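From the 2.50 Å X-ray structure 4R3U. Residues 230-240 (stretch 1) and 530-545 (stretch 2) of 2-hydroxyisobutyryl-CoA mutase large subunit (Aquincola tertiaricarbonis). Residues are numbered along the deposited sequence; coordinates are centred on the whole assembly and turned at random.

Stretch 1, residues 230-240: VRIVRDIITYS
Stretch 2 (530-545) AVAKDESQNLMPLTIE

A helix can hold an irregular segment distant in sequence by offering charged side chains to its backbone carbonyls, and the large subunit of 2-hydroxyisobutyryl-CoA mutase gives a compact example. Residues 230-240 are helical throughout, within a longer helix. In the partner stretch the chain comes out of a helix that includes 530-532, makes a type I turn from Asp534 to Gln537, runs extended through Gln537 and Asn538 (phi/psi -79/152 and -96/134), and enters a second helix that includes 540-545. The axes of helix 230-240 and helix 540-545 cross at -87°, 11.2 Å apart at closest approach. CA atoms set the register: Arg231 lies 7.3 Å from Glu535, and Asp235 5.3 Å from Asn538.

Val230 makes no contact. The CA-to-CB bond of Arg231 points toward the partner; the side chain has chi1 t, chi2 -92°, chi3 t and chi4 92°, and its guanidinium serves several carbonyls at once. Arg231 NH1 donates to Ala532 O (2.9 Å); Arg231 NH2 donates to Val531 O (3.1 Å) and, weakly, to Asp534 O (3.1 Å) and Gln537 O (2.7 Å). Leu539 CD1 covers one face of the group and Glu535 CA the opposite face. Glu535 OE2 lies 4.2 Å from Arg231 NH1, opposite charges near each other but beyond a salt bridge; a water accepts from that NH1 at 3.0 Å and donates weakly to that OE2 at 3.0 Å.

Ile232 (m, t) adds an apolar contact, CG1 to Leu539 CD1 at 3.8 Å. Arg234 leaves its backbone sideways (t, t, p, chi4 180°), yet its end reaches Glu535 O, which accepts from Arg234 NH1 at 2.8 Å and Arg234 NH2 at 2.7 Å.

Asp235 (m, chi2 7°) bonds to both arginines. Its OD2 forms a salt bridge with Arg231 NE (2.9 Å), and its OD1 another with Arg234 NH1 (2.6 Å). Asp235 OD2 also accepts from Leu539 N (2.8 Å), so the carboxylate contacts both arginines and the partner backbone. Asp235 O, already accepting from Tyr239 N at 3.0 Å, receives Asn538 ND2 at 3.0 Å. Asn538 (t, chi2 -56°) thereby works in two directions, since its OD1 caps the following helix by accepting from Met540 N at 2.9 Å.

Thr238 (p) donates from OG1 to Arg234 O at 3.2 Å, while its OG1 lies 2.8 Å from Asn538 ND2. Tyr239 (t, chi2 83°) closes the contact with apolar packing: Tyr239 CG is 3.6 Å from Met540 CB, and Tyr239 CZ is 3.6 Å from Ile544 CD1. Met540 is m, m, m and Ile544 m, t.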

ATOM      1  N   VAL A 230      21.046  28.878 -18.403  1.00 33.76           N
ATOM      2  CA  VAL A 230      19.824  28.591 -19.167  1.00 32.08           C
ATOM      3  C   VAL A 230      20.232  28.288 -20.609  1.00 38.66           C
ATOM      4  O   VAL A 230      19.696  27.351 -21.239  1.00 40.85           O
ATOM      5  CB  VAL A 230      18.765  29.709 -19.002  1.00 33.75           C
ATOM      6  CG1 VAL A 230      17.623  29.567 -20.012  1.00 33.41           C
ATOM      7  CG2 VAL A 230      18.219  29.711 -17.575  1.00 31.67           C
ATOM      8  N   ARG A 231      21.248  29.028 -21.089  1.00 33.04           N
ATOM      9  CA  ARG A 231      21.822  28.833 -22.417  1.00 33.42           C
ATOM     10  C   ARG A 231      22.385  27.373 -22.543  1.00 36.26           C
ATOM     11  O   ARG A 231      22.265  26.761 -23.604  1.00 37.36           O
ATOM     12  CB  ARG A 231      22.895  29.926 -22.682  1.00 33.40           C
ATOM     13  CG  ARG A 231      23.727  29.738 -23.946  1.00 33.42           C
ATOM     14  CD  ARG A 231      24.997  28.955 -23.672  1.00 33.03           C
ATOM     15  NE  ARG A 231      25.710  28.628 -24.910  1.00 47.28           N
ATOM     16  CZ  ARG A 231      26.670  29.374 -25.449  1.00 58.89           C
ATOM     17  NH1 ARG A 231      27.051  30.507 -24.866  1.00 41.74           N
ATOM     18  NH2 ARG A 231      27.262  28.991 -26.569  1.00 42.05           N
ATOM     19  N   ILE A 232      22.964  26.819 -21.457  1.00 29.99           N
ATOM     20  CA  ILE A 232      23.471  25.451 -21.475  1.00 28.72           C
ATOM     21  C   ILE A 232      22.281  24.493 -21.660  1.00 34.61           C
ATOM     22  O   ILE A 232      22.327  23.649 -22.569  1.00 36.22           O
ATOM     23  CB  ILE A 232      24.383  25.095 -20.259  1.00 29.66           C
ATOM     24  CG1 ILE A 232      25.674  25.921 -20.247  1.00 28.86           C
ATOM     25  CG2 ILE A 232      24.744  23.605 -20.275  1.00 30.86           C
ATOM     26  CD1 ILE A 232      26.285  26.102 -18.874  1.00 24.61           C
ATOM     27  N   VAL A 233      21.194  24.663 -20.851  1.00 28.46           N
ATOM     28  CA  VAL A 233      19.968  23.857 -20.975  1.00 26.46           C
ATOM     29  C   VAL A 233      19.457  23.907 -22.423  1.00 32.99           C
ATOM     30  O   VAL A 233      19.121  22.879 -23.012  1.00 34.26           O
ATOM     31  CB  VAL A 233      18.881  24.268 -19.953  1.00 27.77           C
ATOM     32  CG1 VAL A 233      17.663  23.359 -20.057  1.00 25.57           C
ATOM     33  CG2 VAL A 233      19.440  24.229 -18.529  1.00 26.60           C
ATOM     34  N   ARG A 234      19.474  25.104 -23.005  1.00 30.45           N
ATOM     35  CA  ARG A 234      19.055  25.359 -24.380  1.00 31.38           C
ATOM     36  C   ARG A 234      19.948  24.569 -25.332  1.00 37.16           C
ATOM     37  O   ARG A 234      19.436  23.846 -26.178  1.00 39.09           O
ATOM     38  CB  ARG A 234      19.130  26.867 -24.632  1.00 30.90           C
ATOM     39  CG  ARG A 234      18.542  27.366 -25.929  1.00 32.61           C
ATOM     40  CD  ARG A 234      19.301  28.606 -26.369  1.00 37.78           C
ATOM     41  NE  ARG A 234      20.703  28.295 -26.661  1.00 40.75           N
ATOM     42  CZ  ARG A 234      21.610  29.171 -27.069  1.00 48.50           C
ATOM     43  NH1 ARG A 234      22.853  28.785 -27.304  1.00 34.66           N
ATOM     44  NH2 ARG A 234      21.285  30.441 -27.242  1.00 36.36           N
ATOM     45  N   ASP A 235      21.272  24.648 -25.163  1.00 33.89           N
ATOM     46  CA  ASP A 235      22.221  23.871 -25.978  1.00 34.10           C
ATOM     47  C   ASP A 235      22.015  22.352 -25.837  1.00 38.14           C
ATOM     48  O   ASP A 235      22.150  21.610 -26.812  1.00 38.93           O
ATOM     49  CB  ASP A 235      23.662  24.235 -25.626  1.00 34.55           C
ATOM     50  CG  ASP A 235      24.103  25.604 -26.056  1.00 33.17           C
ATOM     51  OD1 ASP A 235      23.254  26.386 -26.530  1.00 31.79           O
ATOM     52  OD2 ASP A 235      25.289  25.911 -25.888  1.00 43.77           O
ATOM     53  N   ILE A 236      21.675  21.903 -24.629  1.00 34.72           N
ATOM     54  CA  ILE A 236      21.392  20.485 -24.405  1.00 34.03           C
ATOM     55  C   ILE A 236      20.156  20.123 -25.226  1.00 37.24           C
ATOM     56  O   ILE A 236      20.182  19.139 -25.968  1.00 38.29           O
ATOM     57  CB  ILE A 236      21.237  20.125 -22.899  1.00 34.69           C
ATOM     58  CG1 ILE A 236      22.568  20.297 -22.146  1.00 33.44           C
ATOM     59  CG2 ILE A 236      20.680  18.713 -22.729  1.00 34.15           C
ATOM     60  CD1 ILE A 236      22.395  20.348 -20.564  1.00 37.51           C
ATOM     61  N   ILE A 237      19.109  20.956 -25.130  1.00 32.93           N
ATOM     62  CA  ILE A 237      17.832  20.757 -25.824  1.00 32.72           C
ATOM     63  C   ILE A 237      17.972  20.767 -27.321  1.00 38.94           C
ATOM     64  O   ILE A 237      17.563  19.785 -27.940  1.00 41.06           O
ATOM     65  CB  ILE A 237      16.694  21.667 -25.277  1.00 34.21           C
ATOM     66  CG1 ILE A 237      16.246  21.165 -23.877  1.00 31.60           C
ATOM     67  CG2 ILE A 237      15.500  21.753 -26.257  1.00 33.75           C
ATOM     68  CD1 ILE A 237      15.506  22.203 -23.034  1.00 32.16           C
ATOM     69  N   THR A 238      18.588  21.830 -27.902  1.00 35.21           N
ATOM     70  CA  THR A 238      18.802  21.956 -29.362  1.00 36.12           C
ATOM     71  C   THR A 238      19.696  20.862 -29.944  1.00 39.06           C
ATOM     72  O   THR A 238      19.392  20.362 -31.022  1.00 39.45           O
ATOM     73  CB  THR A 238      19.284  23.345 -29.751  1.00 43.76           C
ATOM     74  OG1 THR A 238      20.557  23.591 -29.147  1.00 45.96           O
ATOM     75  CG2 THR A 238      18.296  24.432 -29.360  1.00 44.19           C
ATOM     76  N   TYR A 239      20.792  20.490 -29.241  1.00 35.69           N
ATOM     77  CA  TYR A 239      21.708  19.437 -29.692  1.00 36.15           C
ATOM     78  C   TYR A 239      20.952  18.084 -29.791  1.00 39.23           C
ATOM     79  O   TYR A 239      21.018  17.415 -30.834  1.00 38.21           O
ATOM     80  CB  TYR A 239      22.953  19.317 -28.766  1.00 35.73           C
ATOM     81  CG  TYR A 239      23.798  18.093 -29.066  1.00 38.01           C
ATOM     82  CD1 TYR A 239      24.743  18.108 -30.086  1.00 42.30           C
ATOM     83  CD2 TYR A 239      23.577  16.885 -28.400  1.00 37.18           C
ATOM     84  CE1 TYR A 239      25.458  16.960 -30.430  1.00 46.18           C
ATOM     85  CE2 TYR A 239      24.269  15.724 -28.752  1.00 38.34           C
ATOM     86  CZ  TYR A 239      25.227  15.773 -29.751  1.00 51.73           C
ATOM     87  OH  TYR A 239      25.933  14.639 -30.088  1.00 55.62           O
ATOM     88  N   SER A 240      20.290  17.684 -28.685  1.00 34.53           N
ATOM     89  CA  SER A 240      19.517  16.446 -28.590  1.00 35.02           C
ATOM     90  C   SER A 240      18.444  16.334 -29.669  1.00 43.03           C
ATOM     91  O   SER A 240      18.281  15.255 -30.236  1.00 43.62           O
ATOM     92  CB  SER A 240      18.868  16.322 -27.218  1.00 35.63           C
ATOM     93  OG  SER A 240      19.846  16.046 -26.236  1.00 43.12           O
ATOM     94  N   ALA A 530      35.580  30.621 -26.600  1.00 44.84           N
ATOM     95  CA  ALA A 530      35.170  31.326 -27.815  1.00 46.48           C
ATOM     96  C   ALA A 530      33.738  30.937 -28.251  1.00 50.90           C
ATOM     97  O   ALA A 530      32.973  31.804 -28.693  1.00 52.89           O
ATOM     98  CB  ALA A 530      36.157  31.054 -28.936  1.00 48.94           C
ATOM     99  N   VAL A 531      33.388  29.644 -28.106  1.00 44.02           N
ATOM    100  CA  VAL A 531      32.071  29.088 -28.403  1.00 42.88           C
ATOM    101  C   VAL A 531      31.090  29.620 -27.354  1.00 47.30           C
ATOM    102  O   VAL A 531      29.976  30.005 -27.719  1.00 49.73           O
ATOM    103  CB  VAL A 531      32.101  27.537 -28.429  1.00 44.90           C
ATOM    104  CG1 VAL A 531      30.699  26.943 -28.530  1.00 43.29           C
ATOM    105  CG2 VAL A 531      32.986  27.027 -29.560  1.00 46.41           C
ATOM    106  N   ALA A 532      31.512  29.664 -26.056  1.00 40.07           N
ATOM    107  CA  ALA A 532      30.688  30.168 -24.950  1.00 37.53           C
ATOM    108  C   ALA A 532      30.457  31.676 -25.080  1.00 42.87           C
ATOM    109  O   ALA A 532      29.379  32.151 -24.740  1.00 41.11           O
ATOM    110  CB  ALA A 532      31.325  29.837 -23.616  1.00 36.43           C
ATOM    111  N   LYS A 533      31.451  32.423 -25.628  1.00 41.84           N
ATOM    112  CA  LYS A 533      31.354  33.874 -25.845  1.00 41.96           C
ATOM    113  C   LYS A 533      30.313  34.235 -26.917  1.00 47.65           C
ATOM    114  O   LYS A 533      29.859  35.380 -26.965  1.00 48.12           O
ATOM    115  CB  LYS A 533      32.726  34.490 -26.157  1.00 43.57           C
ATOM    116  CG  LYS A 533      33.549  34.827 -24.926  1.00 41.33           C
ATOM    117  CD  LYS A 533      34.766  35.642 -25.344  1.00 55.51           C
ATOM    118  CE  LYS A 533      35.674  36.030 -24.203  1.00 69.72           C
ATOM    119  NZ  LYS A 533      35.140  37.186 -23.435  1.00 78.98           N
ATOM    120  N   ASP A 534      29.933  33.261 -27.764  1.00 45.20           N
ATOM    121  CA  ASP A 534      28.914  33.462 -28.789  1.00 47.45           C
ATOM    122  C   ASP A 534      27.653  32.745 -28.306  1.00 53.63           C
ATOM    123  O   ASP A 534      27.606  31.511 -28.334  1.00 52.22           O
ATOM    124  CB  ASP A 534      29.391  32.906 -30.142  1.00 50.38           C
ATOM    125  CG  ASP A 534      28.493  33.207 -31.335  1.00 59.37           C
ATOM    126  OD1 ASP A 534      27.345  33.654 -31.122  1.00 59.36           O
ATOM    127  OD2 ASP A 534      28.942  32.989 -32.488  1.00 65.07           O
ATOM    128  N   GLU A 535      26.637  33.527 -27.834  1.00 51.72           N
ATOM    129  CA  GLU A 535      25.361  33.023 -27.291  1.00 50.20           C
ATOM    130  C   GLU A 535      24.545  32.191 -28.297  1.00 53.68           C
ATOM    131  O   GLU A 535      23.719  31.380 -27.886  1.00 53.77           O
ATOM    132  CB  GLU A 535      24.475  34.170 -26.734  1.00 51.84           C
ATOM    133  CG  GLU A 535      25.053  35.097 -25.670  1.00 60.28           C
ATOM    134  CD  GLU A 535      25.204  34.547 -24.267  1.00 94.64           C
ATOM    135  OE1 GLU A 535      24.210  34.012 -23.721  1.00 94.03           O
ATOM    136  OE2 GLU A 535      26.356  34.492 -23.782  1.00100.69           O
ATOM    137  N   SER A 536      24.787  32.373 -29.593  1.00 50.37           N
ATOM    138  CA  SER A 536      24.092  31.666 -30.673  1.00 51.10           C
ATOM    139  C   SER A 536      24.665  30.257 -30.979  1.00 54.94           C
ATOM    140  O   SER A 536      23.943  29.402 -31.519  1.00 55.73           O
ATOM    141  CB  SER A 536      24.049  32.525 -31.935  1.00 55.49           C
ATOM    142  OG  SER A 536      25.325  32.602 -32.543  1.00 69.19           O
ATOM    143  N   GLN A 537      25.952  30.031 -30.646  1.00 49.12           N
ATOM    144  CA  GLN A 537      26.647  28.760 -30.871  1.00 47.46           C
ATOM    145  C   GLN A 537      26.290  27.710 -29.823  1.00 49.10           C
ATOM    146  O   GLN A 537      25.945  28.071 -28.704  1.00 49.89           O
ATOM    147  CB  GLN A 537      28.162  28.986 -30.904  1.00 48.55           C
ATOM    148  CG  GLN A 537      28.683  29.431 -32.275  1.00 43.19           C
ATOM    149  CD  GLN A 537      30.181  29.559 -32.256  1.00 62.28           C
ATOM    150  OE1 GLN A 537      30.906  28.612 -31.934  1.00 63.74           O
ATOM    151  NE2 GLN A 537      30.682  30.741 -32.594  1.00 44.38           N
ATOM    152  N   ASN A 538      26.367  26.410 -30.176  1.00 42.49           N
ATOM    153  CA  ASN A 538      26.074  25.313 -29.250  1.00 38.49           C
ATOM    154  C   ASN A 538      27.379  24.772 -28.618  1.00 41.21           C
ATOM    155  O   ASN A 538      28.377  24.561 -29.320  1.00 40.76           O
ATOM    156  CB  ASN A 538      25.265  24.209 -29.929  1.00 33.25           C
ATOM    157  CG  ASN A 538      24.580  23.249 -28.973  1.00 48.17           C
ATOM    158  OD1 ASN A 538      25.209  22.628 -28.117  1.00 41.16           O
ATOM    159  ND2 ASN A 538      23.280  23.078 -29.112  1.00 36.57           N
ATOM    160  N   LEU A 539      27.364  24.572 -27.284  1.00 36.32           N
ATOM    161  CA  LEU A 539      28.512  24.100 -26.500  1.00 34.90           C
ATOM    162  C   LEU A 539      28.757  22.611 -26.613  1.00 41.13           C
ATOM    163  O   LEU A 539      29.859  22.158 -26.320  1.00 41.00           O
ATOM    164  CB  LEU A 539      28.341  24.460 -25.014  1.00 32.22           C
ATOM    165  CG  LEU A 539      28.518  25.926 -24.634  1.00 35.41           C
ATOM    166  CD1 LEU A 539      28.033  26.169 -23.231  1.00 34.96           C
ATOM    167  CD2 LEU A 539      29.945  26.358 -24.750  1.00 31.65           C
ATOM    168  N   MET A 540      27.726  21.848 -27.000  1.00 39.00           N
ATOM    169  CA  MET A 540      27.779  20.385 -27.081  1.00 37.92           C
ATOM    170  C   MET A 540      28.862  19.745 -27.948  1.00 42.54           C
ATOM    171  O   MET A 540      29.611  18.931 -27.403  1.00 43.00           O
ATOM    172  CB  MET A 540      26.398  19.766 -27.310  1.00 39.40           C
ATOM    173  CG  MET A 540      25.485  19.865 -26.091  1.00 40.75           C
ATOM    174  SD  MET A 540      26.136  19.070 -24.607  1.00 43.06           S
ATOM    175  CE  MET A 540      26.377  17.383 -25.190  1.00 39.82           C
ATOM    176  N   PRO A 541      28.994  20.081 -29.258  1.00 38.51           N
ATOM    177  CA  PRO A 541      30.035  19.431 -30.084  1.00 38.86           C
ATOM    178  C   PRO A 541      31.456  19.442 -29.528  1.00 42.14           C
ATOM    179  O   PRO A 541      32.121  18.404 -29.547  1.00 42.45           O
ATOM    180  CB  PRO A 541      29.941  20.171 -31.418  1.00 41.45           C
ATOM    181  CG  PRO A 541      28.575  20.678 -31.467  1.00 45.12           C
ATOM    182  CD  PRO A 541      28.194  21.024 -30.075  1.00 39.50           C
ATOM    183  N   LEU A 542      31.913  20.604 -29.031  1.00 37.32           N
ATOM    184  CA  LEU A 542      33.260  20.763 -28.486  1.00 36.64           C
ATOM    185  C   LEU A 542      33.459  20.100 -27.139  1.00 40.05           C
ATOM    186  O   LEU A 542      34.568  19.643 -26.881  1.00 39.76           O
ATOM    187  CB  LEU A 542      33.692  22.240 -28.478  1.00 36.43           C
ATOM    188  CG  LEU A 542      35.169  22.564 -28.339  1.00 39.10           C
ATOM    189  CD1 LEU A 542      36.019  21.750 -29.286  1.00 38.68           C
ATOM    190  CD2 LEU A 542      35.382  23.999 -28.594  1.00 41.22           C
ATOM    191  N   THR A 543      32.406  20.053 -26.281  1.00 36.08           N
ATOM    192  CA  THR A 543      32.453  19.376 -24.980  1.00 34.52           C
ATOM    193  C   THR A 543      32.603  17.850 -25.238  1.00 42.77           C
ATOM    194  O   THR A 543      33.323  17.182 -24.486  1.00 43.98           O
ATOM    195  CB  THR A 543      31.238  19.711 -24.101  1.00 35.91           C
ATOM    196  OG1 THR A 543      30.994  21.112 -24.106  1.00 32.95           O
ATOM    197  CG2 THR A 543      31.412  19.247 -22.657  1.00 32.98           C
ATOM    198  N   ILE A 544      31.963  17.317 -26.321  1.00 39.82           N
ATOM    199  CA  ILE A 544      32.105  15.910 -26.742  1.00 38.88           C
ATOM    200  C   ILE A 544      33.589  15.640 -27.107  1.00 42.44           C
ATOM    201  O   ILE A 544      34.156  14.655 -26.629  1.00 42.36           O
ATOM    202  CB  ILE A 544      31.090  15.451 -27.856  1.00 41.93           C
ATOM    203  CG1 ILE A 544      29.622  15.625 -27.401  1.00 40.52           C
ATOM    204  CG2 ILE A 544      31.322  13.983 -28.258  1.00 42.99           C
ATOM    205  CD1 ILE A 544      28.601  15.729 -28.542  1.00 33.94           C
ATOM    206  N   GLU A 545      34.235  16.551 -27.868  1.00 38.59           N
ATOM    207  CA  GLU A 545      35.649  16.407 -28.231  1.00 39.13           C
ATOM    208  C   GLU A 545      36.585  16.493 -27.025  1.00 42.07           C
ATOM    209  O   GLU A 545      37.534  15.708 -26.907  1.00 43.07           O
ATOM    210  CB  GLU A 545      36.045  17.392 -29.328  1.00 42.58           C
ATOM    211  CG  GLU A 545      35.557  16.979 -30.712  1.00 57.91           C
ATOM    212  CD  GLU A 545      35.867  15.545 -31.111  1.00 84.04           C
ATOM    213  OE1 GLU A 545      37.068  15.189 -31.137  1.00 85.62           O
ATOM    214  OE2 GLU A 545      34.909  14.762 -31.327  1.00 72.66           O
TER
HETATM  215  O   HOH W   1      25.917  31.848 -22.420  1.00 39.79           O